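PDB 5A8C: carbohydrate binding family 6 from Clostridium thermocellum, which probably cleaves terminal alpha-L-arabinofuranosyl residues from arabinose-containing polysaccharides, as a family 43 glycoside hydrolase built on a five-bladed beta-propeller. Local coordinates for residues A38-V43 against R299-D304; V126-S131 against K137-G142; A206-E211 against F249-V254. All blocks are in the same frame, centred on the assembly; numbering follows the deposited sequence.

Contact 1: A38-V43 against R299-D304; sequences ADPAAV and RNVCID. With TRS (2-amino-2-hydroxymethyl-propane-1,3-diol), chain C.
One face of the Arg299 guanidinium carries the methyl group of Ala38, whose CB sits over the centre of the group, 3.3 Å from Arg299 CZ. At the edge, in the guanidinium plane, lies hydroxyl O3 of the bound TRS molecule, probably from the crystallisation liquor. Both terminal nitrogens point at it: Arg299 NH1 reaches TRS O3 at 2.9 Å (147° at the hydrogen) and Arg299 NH2 at 3.1 Å. TRS O3 in turn donates to Asp39 OD2 (2.6 Å), linking arginine to aspartate. Direct attraction is weaker: Asp39 OD1 lies 3.7 Å from Arg299 NH1, well out of the guanidinium plane, a long salt bridge of charges alone. Asp39 OD2 is also bonded to Ser54 OG; an acid suits this place beside the guanidinium and the TRS hydroxyl. The strongest partner of the arginine is Asp56, salt-bridged to NH2; Asn266 also bonds NH1. A bend in the arginine chain at chi3 (-78°) folds the guanidinium across Ala38; a small residue suits so close a place. Behind the polar end, Pro40 CB meets Val301 CG2 at 4.0 Å, a single apolar pair farther from the ligand. Asp162, His268, Tyr66 and Glu211 also bond TRS, consistent with the sugar pocket on the axis of a family 43 propeller. The chain turns a corner at Asp39: before it, Thr37 bonds backbone to backbone with Arg299, linking the N-terminal strand to the start of strand 300-306; after it, strand 40-43 pairs with strand 48-56.

Contact 2: V126-S131 against K137-G142; sequences VAVSDS and KDPLPG
Val128 and Lys137 form a single antiparallel bridge, a hydrogen-bonded pair in which Val128 N gives to Lys137 O (2.9 Å) and Lys137 N returns the bond to Val128 O (3.0 Å). Beyond it Asp138 takes over. Its CG stands anti to the backbone N (chi1 179°), which turns one face of the carboxylate to the carbonyl oxygen of Val126, seated over Asp138 CG at 3.0 Å. No N-H or O-H lies between these oxygens; a CA-H...O contact from Asp138 CA to Val126 O (3.2 Å) and the donors around the carboxylate fit the close approach. Asp138 OD1 accepts from Leu140 N at 2.8 Å, nearly along its own C-O axis, in an Asx turn, while OD2 is gripped by Tyr117, Trp97 and a water, 2.8 Å from Asp138 OD2, that also donates to Gly142 O. An acid suits this buried spot, where several donors converge. On the face of the strand that carries Val126 and Val128, two apolar pairs form: Val126 CG1 meets Leu140 CD1 at 3.9 Å, and Val128 CG2 packs crosswise on the ring of Pro139, 4.1 Å from its CD. Lys137 turns its CB away from the strand and sends its long chain outward to a salt bridge with Asp94. At the far end of strand 126-129, Ser129 OG accepts from Ser131 N in an ST turn. Together the lone bridge and the Asx turn mark a loop laid along the outermost strand of an antiparallel propeller blade, extending its edge by one residue pair.

Contact 3: A206-E211 against F249-V254; sequences APRFFE and FQYKGV
Segment 206-211 opens with a type II beta turn from Ala206 to Phe209, closed by a bond from Phe209 N to Ala206 O of 3.2 Å, whereas 249-254 is largely extended and belongs to strand 250-256. Arg208, with positive phi (62°), occupies the second corner of the turn, and Pro207 fills the first, where its fixed phi fits. The proline points its CB toward the strand and crosses Tyr251 obliquely, its CG leading: Pro207 CG is 3.9 Å from Tyr251 CD1 and 4.0 Å from Tyr251 CB. Tyr251 holds its CG anti to the backbone N (chi1 178°), which swings the ring out toward the turn. Past the proline comes Arg208, whose chain, bent at chi3, brings NH2 within 3.7 Å of Tyr251 OH. The tyrosine oxygen lies at the edge of the guanidinium, near its plane, and ring and guanidinium are steeply inclined to each other (78°). What joins them is Glu238, whose OE1 is salt-bridged to Arg208 NH2 and hydrogen-bonded to Tyr251 OH; a tyrosine suits the place because its ring packs on proline while its hydroxyl reaches the acid. Strand 250-256 is an outermost strand of the four-stranded blade 212-218, 221-228, 237-242 and 250-256, and the turn leads into that blade's first strand from the preceding sheet. Two classic beta bulges interrupt the regular pairing: Phe210 and Glu211 opposite Ala227, and Lys252 and Gly253 opposite Tyr239. Gly253 has backbone angles at which a side chain would press on the preceding carbonyl oxygen. Its N lies above one face of the Tyr251 ring, offset toward the rim. At the other end, Phe210 meets Trp159 and Phe230 edge-to-face, and Glu211 OE1 bonds the nitrogen of TRS.

Contact 1 is buried, its centre about 8 Å from that of the chain, consistent with a place near the propeller axis; contact 2 is partly buried and contact 3 lies at the surface, on opposite sides of that centre. Chemistry follows place: around the ligand, contact 1 relies on charged and hydroxyl groups; contact 2 alone has backbone hydrogen bonds across its segments; contact 3 joins through van der Waals packing and a shared outside glutamate. Contact 1 joins edge strands of the first and last sheets, while contacts 2 and 3 each set one edge strand against a loop or turn. Contacts 1 and 3 converge on TRS, through Asp39 and Arg299 in one and Glu211 in the other.

Contact 1: A38-V43 against R299-D304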
# COMPACT_ATOMS: atom_id res chain seq x y z
N ALA A 38 -2.32 8.55 -4.16
CA ALA A 38 -1.43 7.51 -4.67
C ALA A 38 -1.30 6.37 -3.65
O ALA A 38 -1.70 6.50 -2.48
CB ALA A 38 -0.04 8.07 -4.94
N ASP A 39 -0.76 5.27 -4.12
CA ASP A 39 -0.30 4.19 -3.18
C ASP A 39 -1.40 3.69 -2.26
O ASP A 39 -1.24 3.62 -1.04
CB ASP A 39 0.89 4.67 -2.34
CG ASP A 39 1.96 5.35 -3.13
OD1 ASP A 39 2.28 4.91 -4.24
OD2 ASP A 39 2.54 6.35 -2.56
N PRO A 40 -2.58 3.37 -2.82
CA PRO A 40 -3.71 3.03 -1.95
C PRO A 40 -3.54 1.77 -1.12
O PRO A 40 -2.90 0.79 -1.56
CB PRO A 40 -4.84 2.87 -2.94
CG PRO A 40 -4.18 2.40 -4.21
CD PRO A 40 -2.91 3.22 -4.24
N ALA A 41 -4.23 1.76 0.01
CA ALA A 41 -4.48 0.57 0.81
C ALA A 41 -5.95 0.61 1.22
O ALA A 41 -6.53 1.68 1.37
CB ALA A 41 -3.55 0.51 2.01
N ALA A 42 -6.55 -0.53 1.47
CA ALA A 42 -7.99 -0.59 1.69
C ALA A 42 -8.37 -1.51 2.81
O ALA A 42 -7.74 -2.54 3.05
CB ALA A 42 -8.72 -1.01 0.42
N VAL A 43 -9.47 -1.19 3.50
CA VAL A 43 -10.04 -2.05 4.52
C VAL A 43 -11.55 -1.96 4.45
O VAL A 43 -12.11 -0.91 4.11
CB VAL A 43 -9.51 -1.72 5.94
CG1 VAL A 43 -10.15 -0.47 6.52
CG2 VAL A 43 -9.69 -2.87 6.90
N ARG A 299 -0.83 11.96 -8.81
CA ARG A 299 -1.49 10.71 -9.13
C ARG A 299 -2.96 10.74 -8.71
O ARG A 299 -3.39 11.63 -7.98
CB ARG A 299 -0.73 9.57 -8.47
CG ARG A 299 0.67 9.36 -9.05
CD ARG A 299 1.58 8.54 -8.19
NE ARG A 299 2.13 9.32 -7.09
CZ ARG A 299 2.97 8.80 -6.21
NH1 ARG A 299 3.52 7.62 -6.40
NH2 ARG A 299 3.26 9.47 -5.10
N ASN A 300 -3.71 9.73 -9.14
CA ASN A 300 -5.07 9.53 -8.63
C ASN A 300 -5.34 8.05 -8.44
O ASN A 300 -4.92 7.20 -9.24
CB ASN A 300 -6.12 10.18 -9.53
CG ASN A 300 -6.08 9.62 -10.95
OD1 ASN A 300 -5.37 10.11 -11.82
ND2 ASN A 300 -6.86 8.56 -11.18
N VAL A 301 -6.13 7.75 -7.42
CA VAL A 301 -6.53 6.38 -7.13
C VAL A 301 -7.42 5.82 -8.22
O VAL A 301 -8.23 6.51 -8.85
CB VAL A 301 -7.18 6.31 -5.75
CG1 VAL A 301 -8.47 7.13 -5.67
CG2 VAL A 301 -7.43 4.91 -5.26
N CYS A 302 -7.36 4.49 -8.41
CA CYS A 302 -8.14 3.69 -9.32
C CYS A 302 -8.59 2.40 -8.63
O CYS A 302 -7.93 1.96 -7.69
CB CYS A 302 -7.35 3.35 -10.58
SG CYS A 302 -6.83 4.71 -11.62
N ILE A 303 -9.60 1.77 -9.18
CA ILE A 303 -10.08 0.48 -8.70
C ILE A 303 -10.54 -0.36 -9.86
O ILE A 303 -11.25 0.15 -10.75
CB ILE A 303 -11.14 0.64 -7.59
CG1 ILE A 303 -11.51 -0.70 -6.97
CG2 ILE A 303 -12.38 1.39 -8.10
CD1 ILE A 303 -12.36 -0.57 -5.71
N ASP A 304 -10.24 -1.66 -9.85
CA ASP A 304 -10.75 -2.61 -10.81
C ASP A 304 -10.98 -3.96 -10.16
O ASP A 304 -10.34 -4.27 -9.15
CB ASP A 304 -9.88 -2.71 -12.08
CG ASP A 304 -10.27 -1.63 -13.13
OD1 ASP A 304 -11.45 -1.65 -13.56
OD2 ASP A 304 -9.41 -0.78 -13.48
C TRS C . 6.44 5.45 -3.19
C1 TRS C . 7.72 5.28 -2.38
C2 TRS C . 5.48 4.32 -2.88
C3 TRS C . 5.79 6.84 -2.92
N TRS C . 6.79 5.38 -4.65
O1 TRS C . 7.38 5.26 -0.99
O2 TRS C . 5.93 3.09 -3.45
O3 TRS C . 4.73 7.14 -3.77

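Contact 2: V126-S131 against K137-G142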
# COMPACT_ATOMS: atom_id res chain seq x y z
N VAL A 126 3.53 3.86 12.97
CA VAL A 126 2.16 3.38 13.14
C VAL A 126 1.34 4.46 13.80
O VAL A 126 1.74 5.06 14.79
CB VAL A 126 2.10 2.09 13.97
CG1 VAL A 126 2.73 2.25 15.36
CG2 VAL A 126 0.66 1.58 14.08
N ALA A 127 0.17 4.74 13.23
CA ALA A 127 -0.80 5.65 13.83
C ALA A 127 -2.09 4.91 14.09
O ALA A 127 -2.43 3.95 13.39
CB ALA A 127 -1.02 6.85 12.92
N VAL A 128 -2.81 5.32 15.14
CA VAL A 128 -3.93 4.55 15.65
C VAL A 128 -5.14 5.47 15.77
O VAL A 128 -5.02 6.63 16.16
CB VAL A 128 -3.57 3.94 17.04
CG1 VAL A 128 -4.67 3.02 17.56
CG2 VAL A 128 -2.24 3.19 16.98
N SER A 129 -6.31 4.89 15.56
CA SER A 129 -7.59 5.57 15.83
C SER A 129 -8.63 4.55 16.18
O SER A 129 -8.62 3.43 15.71
CB SER A 129 -8.05 6.36 14.60
OG SER A 129 -9.23 7.13 14.91
N ASP A 130 -9.63 4.99 16.96
CA ASP A 130 -10.84 4.17 17.14
C ASP A 130 -11.83 4.31 15.99
O ASP A 130 -12.77 3.56 15.93
CB ASP A 130 -11.56 4.56 18.43
CG ASP A 130 -10.81 4.32 19.68
OD1 ASP A 130 -9.94 3.51 19.74
OD2 ASP A 130 -11.24 4.92 20.70
N SER A 131 -11.60 5.26 15.11
CA SER A 131 -12.48 5.53 13.97
C SER A 131 -11.73 5.30 12.68
O SER A 131 -10.55 5.64 12.59
CB SER A 131 -12.88 6.99 13.97
OG SER A 131 -13.49 7.40 12.77
N LYS A 137 -3.28 9.02 15.41
CA LYS A 137 -2.15 9.54 16.17
C LYS A 137 -1.13 8.44 16.36
O LYS A 137 -1.48 7.32 16.74
CB LYS A 137 -2.59 10.07 17.53
CG LYS A 137 -3.52 11.28 17.50
CD LYS A 137 -2.82 12.53 17.02
CE LYS A 137 -3.71 13.75 17.08
NZ LYS A 137 -2.94 14.97 16.71
N ASP A 138 0.14 8.75 16.11
CA ASP A 138 1.23 7.80 16.36
C ASP A 138 1.61 7.89 17.83
O ASP A 138 1.99 8.96 18.30
CB ASP A 138 2.40 8.10 15.42
CG ASP A 138 3.60 7.20 15.61
OD1 ASP A 138 3.78 6.63 16.68
OD2 ASP A 138 4.34 7.02 14.57
N PRO A 139 1.45 6.79 18.58
CA PRO A 139 1.70 6.83 20.04
C PRO A 139 3.15 6.73 20.43
O PRO A 139 3.44 6.86 21.62
CB PRO A 139 0.95 5.60 20.53
CG PRO A 139 1.12 4.60 19.38
CD PRO A 139 1.04 5.45 18.12
N LEU A 140 4.05 6.52 19.48
CA LEU A 140 5.42 6.12 19.80
C LEU A 140 6.37 7.32 19.73
O LEU A 140 6.17 8.27 18.96
CB LEU A 140 5.90 5.06 18.81
CG LEU A 140 5.09 3.78 18.78
CD1 LEU A 140 5.72 2.79 17.81
CD2 LEU A 140 4.84 3.15 20.12
N PRO A 141 7.47 7.25 20.48
CA PRO A 141 8.46 8.32 20.42
C PRO A 141 9.35 8.28 19.19
O PRO A 141 10.06 9.25 18.91
CB PRO A 141 9.28 8.11 21.70
CG PRO A 141 9.16 6.64 21.96
CD PRO A 141 7.77 6.28 21.55
N GLY A 142 9.35 7.16 18.48
CA GLY A 142 10.15 6.98 17.29
C GLY A 142 9.52 5.94 16.40
O GLY A 142 8.41 5.45 16.67
O HOH W 1 6.10 4.82 14.98

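Contact 3: A206-E211 against F249-V254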
# COMPACT_ATOMS: atom_id res chain seq x y z
N ALA A 206 12.21 -11.63 -3.98
CA ALA A 206 11.23 -11.72 -5.08
C ALA A 206 11.88 -11.13 -6.31
O ALA A 206 12.56 -10.12 -6.24
CB ALA A 206 9.94 -10.93 -4.77
N PRO A 207 11.62 -11.73 -7.49
CA PRO A 207 12.29 -11.27 -8.68
C PRO A 207 12.01 -9.79 -8.95
O PRO A 207 10.86 -9.35 -9.02
CB PRO A 207 11.69 -12.16 -9.78
CG PRO A 207 11.18 -13.35 -9.11
CD PRO A 207 10.79 -12.93 -7.75
N ARG A 208 13.07 -9.02 -9.14
CA ARG A 208 12.96 -7.65 -9.55
C ARG A 208 12.19 -6.77 -8.54
O ARG A 208 11.61 -5.75 -8.92
CB ARG A 208 12.39 -7.56 -10.99
CG ARG A 208 13.34 -8.20 -11.99
CD ARG A 208 12.70 -8.56 -13.33
NE ARG A 208 11.71 -9.62 -13.20
CZ ARG A 208 10.40 -9.41 -13.18
NH1 ARG A 208 9.87 -8.18 -13.25
NH2 ARG A 208 9.63 -10.46 -13.00
N PHE A 209 12.17 -7.15 -7.28
CA PHE A 209 11.43 -6.38 -6.30
C PHE A 209 11.90 -4.93 -6.24
O PHE A 209 13.12 -4.66 -6.12
CB PHE A 209 11.62 -7.01 -4.88
CG PHE A 209 10.95 -6.25 -3.80
CD1 PHE A 209 9.56 -6.29 -3.65
CD2 PHE A 209 11.67 -5.46 -2.93
CE1 PHE A 209 8.93 -5.57 -2.64
CE2 PHE A 209 11.05 -4.76 -1.93
CZ PHE A 209 9.68 -4.78 -1.80
N PHE A 210 10.94 -4.00 -6.22
CA PHE A 210 11.24 -2.59 -6.20
C PHE A 210 10.60 -1.88 -5.02
O PHE A 210 11.29 -1.14 -4.31
CB PHE A 210 10.85 -1.95 -7.55
CG PHE A 210 11.37 -0.59 -7.80
CD1 PHE A 210 12.74 -0.35 -7.99
CD2 PHE A 210 10.50 0.49 -7.93
CE1 PHE A 210 13.21 0.92 -8.31
CE2 PHE A 210 10.96 1.78 -8.22
CZ PHE A 210 12.30 1.97 -8.43
N GLU A 211 9.29 -2.02 -4.87
CA GLU A 211 8.64 -1.36 -3.72
C GLU A 211 7.23 -1.99 -3.56
O GLU A 211 6.93 -2.98 -4.23
CB GLU A 211 8.64 0.18 -3.86
CG GLU A 211 7.90 0.59 -5.07
CD GLU A 211 8.19 2.06 -5.60
OE1 GLU A 211 8.75 2.96 -4.90
OE2 GLU A 211 7.62 2.29 -6.70
N PHE A 249 8.06 -19.16 -1.19
CA PHE A 249 7.38 -18.46 -2.30
C PHE A 249 7.97 -18.85 -3.65
O PHE A 249 9.18 -19.06 -3.79
CB PHE A 249 7.48 -16.94 -2.10
CG PHE A 249 6.58 -16.46 -1.02
CD1 PHE A 249 5.28 -16.13 -1.31
CD2 PHE A 249 7.00 -16.36 0.29
CE1 PHE A 249 4.39 -15.73 -0.30
CE2 PHE A 249 6.13 -16.00 1.30
CZ PHE A 249 4.81 -15.70 0.99
N GLN A 250 7.08 -18.87 -4.63
CA GLN A 250 7.44 -19.07 -6.03
C GLN A 250 6.71 -18.03 -6.85
O GLN A 250 5.50 -17.77 -6.70
CB GLN A 250 7.03 -20.47 -6.50
CG GLN A 250 7.86 -21.56 -5.78
CD GLN A 250 9.33 -21.61 -6.17
OE1 GLN A 250 9.75 -21.09 -7.20
NE2 GLN A 250 10.12 -22.24 -5.34
N TYR A 251 7.43 -17.44 -7.80
CA TYR A 251 6.88 -16.39 -8.71
C TYR A 251 5.81 -16.97 -9.58
O TYR A 251 5.94 -18.06 -10.15
CB TYR A 251 8.05 -15.87 -9.57
CG TYR A 251 7.61 -14.84 -10.55
CD1 TYR A 251 7.47 -13.52 -10.20
CD2 TYR A 251 7.28 -15.21 -11.86
CE1 TYR A 251 7.04 -12.57 -11.11
CE2 TYR A 251 6.85 -14.28 -12.81
CZ TYR A 251 6.72 -12.97 -12.42
OH TYR A 251 6.26 -12.06 -13.34
N LYS A 252 4.72 -16.19 -9.76
CA LYS A 252 3.56 -16.61 -10.52
C LYS A 252 3.15 -15.69 -11.67
O LYS A 252 2.40 -16.15 -12.53
CB LYS A 252 2.38 -16.83 -9.62
CG LYS A 252 2.56 -17.89 -8.57
CD LYS A 252 2.77 -19.28 -9.12
CE LYS A 252 2.94 -20.29 -8.00
NZ LYS A 252 3.27 -21.64 -8.51
N GLY A 253 3.65 -14.47 -11.73
CA GLY A 253 3.34 -13.59 -12.86
C GLY A 253 2.92 -12.22 -12.47
O GLY A 253 3.22 -11.70 -11.40
N VAL A 254 2.17 -11.60 -13.38
CA VAL A 254 1.73 -10.21 -13.32
C VAL A 254 0.26 -10.12 -12.93
O VAL A 254 -0.60 -10.74 -13.55
CB VAL A 254 1.95 -9.52 -14.70
CG1 VAL A 254 1.34 -8.14 -14.71
CG2 VAL A 254 3.45 -9.46 -15.02